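Local coordinates for pyridoxamine 5'-phosphate oxidase-related, FMN-binding protein (Paracoccus denitrificans, PDB 6VNA) that probably acts as a heme oxygenase specific for the degradation of c-type heme, built on the split-barrel fold of the FMN-binding pyridoxamine 5'-phosphate oxidase family, at residues Ser94-Ala99 against Pro135-Leu140; Arg25-Gly30 against Leu76-Glu81. One frame throughout, in Å; residues are numbered along the deposited sequence.

Contact 1 of 2, residues Ser94-Ala99 against Pro135-Leu140; sequences SILGRA and PVSGLL
Main-chain amides and carbonyls carry most of the contact between S94-A99 and P135-L140; strands 94-99 and 137-140 run antiparallel, their directions 172° apart. S94 and L139 form a hydrogen-bonded pair gripped from both ends: S94 N donates to L139 O at 2.8 Å, and L139 N returns to S94 O at 2.7 Å, both donors lying in the plane of the carbonyl they meet. S94 O also takes a CA-H contact from G138. Two residues on, L96 N reaches S137 O at 3.0 Å, but from above the carbonyl plane. L96 O then serves two successive amides, V136 N at 3.0 Å and, weakly, S137 N. The hydroxyl of S94 is satisfied across the dimer interface by the carbonyl of V41 of the second subunit. S137 OG, in the crowded position between its own N and carbonyl carbon (chi1 81°), rests against the side of L96, 3.4 Å from L96 CD1. On the other face I95 CG2 lies alongside the P135 ring, 3.9 Å from P135 CB, with M155 of helix 152-156 touching both. R98 turns its aliphatic CD across V136 CG2, while its guanidinium forms a salt bridge with E134. V136 and S137 together oppose the single residue L96, a classic beta bulge at the corner where the chain leaves strand 128-135 for strand 137-141.

Contact 2 of 2, residues Arg25-Gly30 against Leu76-Glu81; sequences RHASLG and LLIAAE
Strands 26-30 and 76-79 run antiparallel at 158°, their axes approaching to 4.7 Å, with S28 and L77 as a hydrogen-bonded pair and L29 and L76 as the non-hydrogen-bonded pair beside it. They are neighbours in the curled antiparallel sheet of the split-barrel, FMN-binding fold. S28 N donates a hydrogen bond to L77 O at 3.1 Å, and L77 N donates one to S28 O at 3.0 Å, each donor in the carbonyl plane. On one face L29 CD1 meets L76 CD2 at 3.8 Å, the two side chains crossing obliquely, and I44 of strand 39-48 packs on both. A27 CB comes within 3.3 Å of L77 O, with I78 CG1 a looser neighbour. The face of S28 and L77 is turned to the dimer partner: S28 OG is hydrogen-bonded to S28 OG of the second subunit, whose L77 also packs on S28. Where the strands part, E81 bridges the gap. Its CG is anti to the carbonyl carbon (chi1 -74°) and the chain extends beyond it, bringing the carboxylate to the start of strand 26-30. E81 OE2 accepts R25 N through its syn lone pair in a nearly straight bond of 3.0 Å, and H26 N weakly. The other oxygen lies at the edge of the imidazole, near the ring plane, with E81 OE1 3.1 Å from H26 CD2.

Overall arrangement
Strand 26-32 follows helix 11-23, and contact 2 closes the long excursion through strands 39-48 and 54-59 and helix 63-70 when strand 73-79 returns beside it. The chain then enters strand 92-101, and contact 1 closes a second excursion, through helix 108-115 and strand 128-135, when strand 137-141 arrives. The two closures are in series, neither nested nor crossed. Their centres lie about 12 Å apart, yet they join directly: strands 73-79 and 92-101 are neighbours, with a probable hydrogen bond between I95 N and L76 O. Strand order 26-32, 73-79, 92-101, 137-141 thus runs through one sheet, and both contacts touch the second subunit.

Contact 1 of 2, residues Ser94-Ala99 against Pro135-Leu140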
loop_
_atom_site.group_PDB
_atom_site.type_symbol
_atom_site.label_atom_id
_atom_site.label_comp_id
_atom_site.label_asym_id
_atom_site.label_seq_id
_atom_site.Cartn_x
_atom_site.Cartn_y
_atom_site.Cartn_z
ATOM N N SER A 94 3.530 -1.042 -8.341
ATOM C CA SER A 94 3.507 0.207 -7.530
ATOM C C SER A 94 3.108 1.346 -8.452
ATOM O O SER A 94 3.828 1.568 -9.434
ATOM C CB SER A 94 4.834 0.552 -6.918
ATOM O OG SER A 94 5.198 -0.379 -5.923
ATOM N N ILE A 95 2.042 2.060 -8.126
ATOM C CA ILE A 95 1.654 3.274 -8.891
ATOM C C ILE A 95 1.812 4.503 -7.997
ATOM O O ILE A 95 1.462 4.411 -6.829
ATOM C CB ILE A 95 0.228 3.107 -9.419
ATOM C CG1 ILE A 95 0.195 1.960 -10.423
ATOM C CG2 ILE A 95 -0.295 4.410 -10.001
ATOM C CD1 ILE A 95 -1.181 1.660 -10.930
ATOM N N LEU A 96 2.372 5.573 -8.563
ATOM C CA LEU A 96 2.345 6.959 -8.032
ATOM C C LEU A 96 1.262 7.703 -8.817
ATOM O O LEU A 96 1.317 7.669 -10.042
ATOM C CB LEU A 96 3.711 7.628 -8.216
ATOM C CG LEU A 96 4.919 7.009 -7.505
ATOM C CD1 LEU A 96 6.175 7.829 -7.762
ATOM C CD2 LEU A 96 4.708 6.874 -6.009
ATOM N N GLY A 97 0.296 8.313 -8.127
ATOM C CA GLY A 97 -0.869 8.928 -8.777
ATOM C C GLY A 97 -1.365 10.132 -8.007
ATOM O O GLY A 97 -0.759 10.447 -6.945
ATOM N N ARG A 98 -2.426 10.762 -8.527
ATOM C CA ARG A 98 -3.196 11.826 -7.841
ATOM C C ARG A 98 -4.670 11.405 -7.793
ATOM O O ARG A 98 -5.218 11.028 -8.824
ATOM C CB ARG A 98 -2.939 13.191 -8.495
ATOM C CG ARG A 98 -3.212 13.285 -9.993
ATOM C CD ARG A 98 -1.988 13.056 -10.880
ATOM N NE ARG A 98 -1.783 14.055 -11.936
ATOM C CZ ARG A 98 -2.460 14.135 -13.085
ATOM N NH1 ARG A 98 -3.438 13.289 -13.365
ATOM N NH2 ARG A 98 -2.159 15.085 -13.954
ATOM N N ALA A 99 -5.278 11.456 -6.613
ATOM C CA ALA A 99 -6.679 11.072 -6.370
ATOM C C ALA A 99 -7.592 12.202 -6.844
ATOM O O ALA A 99 -7.225 13.366 -6.669
ATOM C CB ALA A 99 -6.884 10.774 -4.907
ATOM N N PRO A 135 -2.717 7.792 -12.781
ATOM C CA PRO A 135 -1.296 7.493 -12.682
ATOM C C PRO A 135 -0.415 8.545 -13.355
ATOM O O PRO A 135 -0.759 9.025 -14.407
ATOM C CB PRO A 135 -1.145 6.119 -13.362
ATOM C CG PRO A 135 -2.351 6.006 -14.273
ATOM C CD PRO A 135 -3.444 6.828 -13.624
ATOM N N VAL A 136 0.704 8.823 -12.700
ATOM C CA VAL A 136 1.865 9.591 -13.215
ATOM C C VAL A 136 2.956 8.593 -13.617
ATOM O O VAL A 136 3.436 8.697 -14.757
ATOM C CB VAL A 136 2.361 10.582 -12.138
ATOM C CG1 VAL A 136 3.651 11.269 -12.532
ATOM C CG2 VAL A 136 1.297 11.605 -11.785
ATOM N N SER A 137 3.337 7.680 -12.707
ATOM C CA SER A 137 4.426 6.687 -12.902
ATOM C C SER A 137 4.129 5.341 -12.200
ATOM O O SER A 137 3.185 5.252 -11.381
ATOM C CB SER A 137 5.741 7.265 -12.452
ATOM O OG SER A 137 5.884 7.167 -11.044
ATOM N N GLY A 138 4.913 4.315 -12.521
ATOM C CA GLY A 138 4.706 2.930 -12.062
ATOM C C GLY A 138 6.005 2.168 -11.886
ATOM O O GLY A 138 6.956 2.396 -12.655
ATOM N N LEU A 139 6.040 1.252 -10.926
ATOM C CA LEU A 139 7.147 0.275 -10.762
ATOM C C LEU A 139 6.569 -1.147 -10.869
ATOM O O LEU A 139 5.682 -1.498 -10.065
ATOM C CB LEU A 139 7.803 0.547 -9.405
ATOM C CG LEU A 139 9.312 0.342 -9.324
ATOM C CD1 LEU A 139 10.023 0.913 -10.543
ATOM C CD2 LEU A 139 9.865 0.962 -8.050
ATOM N N LEU A 140 6.979 -1.928 -11.865
ATOM C CA LEU A 140 6.508 -3.333 -12.004
ATOM C C LEU A 140 7.568 -4.248 -11.415
ATOM O O LEU A 140 8.722 -4.193 -11.873
ATOM C CB LEU A 140 6.257 -3.735 -13.462
ATOM C CG LEU A 140 5.790 -5.184 -13.664
ATOM C CD1 LEU A 140 4.483 -5.475 -12.917
ATOM C CD2 LEU A 140 5.606 -5.494 -15.142
#

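Contact 2 of 2, residues Arg25-Gly30 against Leu76-Glu81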
loop_
_atom_site.group_PDB
_atom_site.type_symbol
_atom_site.label_atom_id
_atom_site.label_comp_id
_atom_site.label_asym_id
_atom_site.label_seq_id
_atom_site.Cartn_x
_atom_site.Cartn_y
_atom_site.Cartn_z
ATOM N N ARG A 25 -8.994 -6.426 -7.215
ATOM C CA ARG A 25 -10.222 -6.163 -6.411
ATOM C C ARG A 25 -9.864 -5.362 -5.137
ATOM O O ARG A 25 -10.734 -4.684 -4.610
ATOM C CB ARG A 25 -10.920 -7.502 -6.124
ATOM C CG ARG A 25 -11.367 -8.254 -7.373
ATOM C CD ARG A 25 -12.366 -7.455 -8.205
ATOM N NE ARG A 25 -12.856 -8.102 -9.421
ATOM C CZ ARG A 25 -12.270 -8.053 -10.612
ATOM N NH1 ARG A 25 -11.127 -7.408 -10.779
ATOM N NH2 ARG A 25 -12.826 -8.672 -11.641
ATOM N N HIS A 26 -8.621 -5.427 -4.662
ATOM C CA HIS A 26 -8.134 -4.733 -3.447
ATOM C C HIS A 26 -6.745 -4.191 -3.715
ATOM O O HIS A 26 -6.140 -4.636 -4.697
ATOM C CB HIS A 26 -8.117 -5.670 -2.232
ATOM C CG HIS A 26 -9.437 -6.308 -1.994
ATOM N ND1 HIS A 26 -10.494 -5.611 -1.452
ATOM C CD2 HIS A 26 -9.885 -7.563 -2.246
ATOM C CE1 HIS A 26 -11.547 -6.406 -1.379
ATOM N NE2 HIS A 26 -11.196 -7.615 -1.853
ATOM N N ALA A 27 -6.267 -3.289 -2.845
ATOM C CA ALA A 27 -4.901 -2.746 -2.922
ATOM C C ALA A 27 -4.440 -2.221 -1.562
ATOM O O ALA A 27 -5.289 -2.038 -0.648
ATOM C CB ALA A 27 -4.862 -1.643 -3.947
ATOM N N SER A 28 -3.139 -1.953 -1.463
ATOM C CA SER A 28 -2.563 -1.098 -0.405
ATOM C C SER A 28 -2.552 0.342 -0.925
ATOM O O SER A 28 -1.932 0.576 -1.975
ATOM C CB SER A 28 -1.186 -1.554 -0.021
ATOM O OG SER A 28 -1.212 -2.875 0.445
ATOM N N LEU A 29 -3.219 1.265 -0.242
ATOM C CA LEU A 29 -3.221 2.704 -0.641
ATOM C C LEU A 29 -2.277 3.468 0.291
ATOM O O LEU A 29 -2.358 3.285 1.537
ATOM C CB LEU A 29 -4.644 3.248 -0.575
ATOM C CG LEU A 29 -4.783 4.769 -0.663
ATOM C CD1 LEU A 29 -4.562 5.275 -2.087
ATOM C CD2 LEU A 29 -6.151 5.183 -0.156
ATOM N N GLY A 30 -1.349 4.202 -0.300
ATOM C CA GLY A 30 -0.529 5.195 0.407
ATOM C C GLY A 30 -1.150 6.585 0.353
ATOM O O GLY A 30 -1.449 7.089 -0.774
ATOM N N LEU A 76 -0.418 3.418 -4.857
ATOM C CA LEU A 76 -1.097 2.087 -4.839
ATOM C C LEU A 76 -0.042 1.005 -5.042
ATOM O O LEU A 76 0.823 1.195 -5.947
ATOM C CB LEU A 76 -2.131 1.976 -5.961
ATOM C CG LEU A 76 -3.321 2.911 -5.895
ATOM C CD1 LEU A 76 -4.077 2.904 -7.219
ATOM C CD2 LEU A 76 -4.242 2.528 -4.759
ATOM N N LEU A 77 -0.106 -0.048 -4.217
ATOM C CA LEU A 77 0.466 -1.390 -4.486
ATOM C C LEU A 77 -0.658 -2.344 -4.899
ATOM O O LEU A 77 -1.646 -2.504 -4.146
ATOM C CB LEU A 77 1.150 -1.943 -3.235
ATOM C CG LEU A 77 1.919 -3.247 -3.460
ATOM C CD1 LEU A 77 2.875 -3.113 -4.648
ATOM C CD2 LEU A 77 2.698 -3.632 -2.206
ATOM N N ILE A 78 -0.495 -2.985 -6.041
ATOM C CA ILE A 78 -1.472 -3.975 -6.581
ATOM C C ILE A 78 -0.719 -5.292 -6.777
ATOM O O ILE A 78 0.249 -5.333 -7.530
ATOM C CB ILE A 78 -2.107 -3.400 -7.857
ATOM C CG1 ILE A 78 -2.814 -2.084 -7.535
ATOM C CG2 ILE A 78 -3.030 -4.404 -8.526
ATOM C CD1 ILE A 78 -3.130 -1.255 -8.743
ATOM N N ALA A 79 -1.086 -6.314 -6.031
ATOM C CA ALA A 79 -0.477 -7.654 -6.107
ATOM C C ALA A 79 -1.527 -8.600 -6.680
ATOM O O ALA A 79 -2.712 -8.233 -6.719
ATOM C CB ALA A 79 0.024 -8.087 -4.748
ATOM N N ALA A 80 -1.063 -9.735 -7.196
ATOM C CA ALA A 80 -1.894 -10.865 -7.654
ATOM C C ALA A 80 -2.496 -11.543 -6.417
ATOM O O ALA A 80 -1.729 -12.152 -5.642
ATOM C CB ALA A 80 -1.022 -11.789 -8.462
ATOM N N GLU A 81 -3.807 -11.417 -6.219
ATOM C CA GLU A 81 -4.487 -11.867 -4.974
ATOM C C GLU A 81 -4.454 -13.408 -4.926
ATOM O O GLU A 81 -4.296 -13.962 -3.816
ATOM C CB GLU A 81 -5.879 -11.218 -4.873
ATOM C CG GLU A 81 -5.833 -9.715 -4.501
ATOM C CD GLU A 81 -6.986 -8.814 -4.981
ATOM O OE1 GLU A 81 -8.108 -8.898 -4.403
ATOM O OE2 GLU A 81 -6.769 -7.998 -5.927
#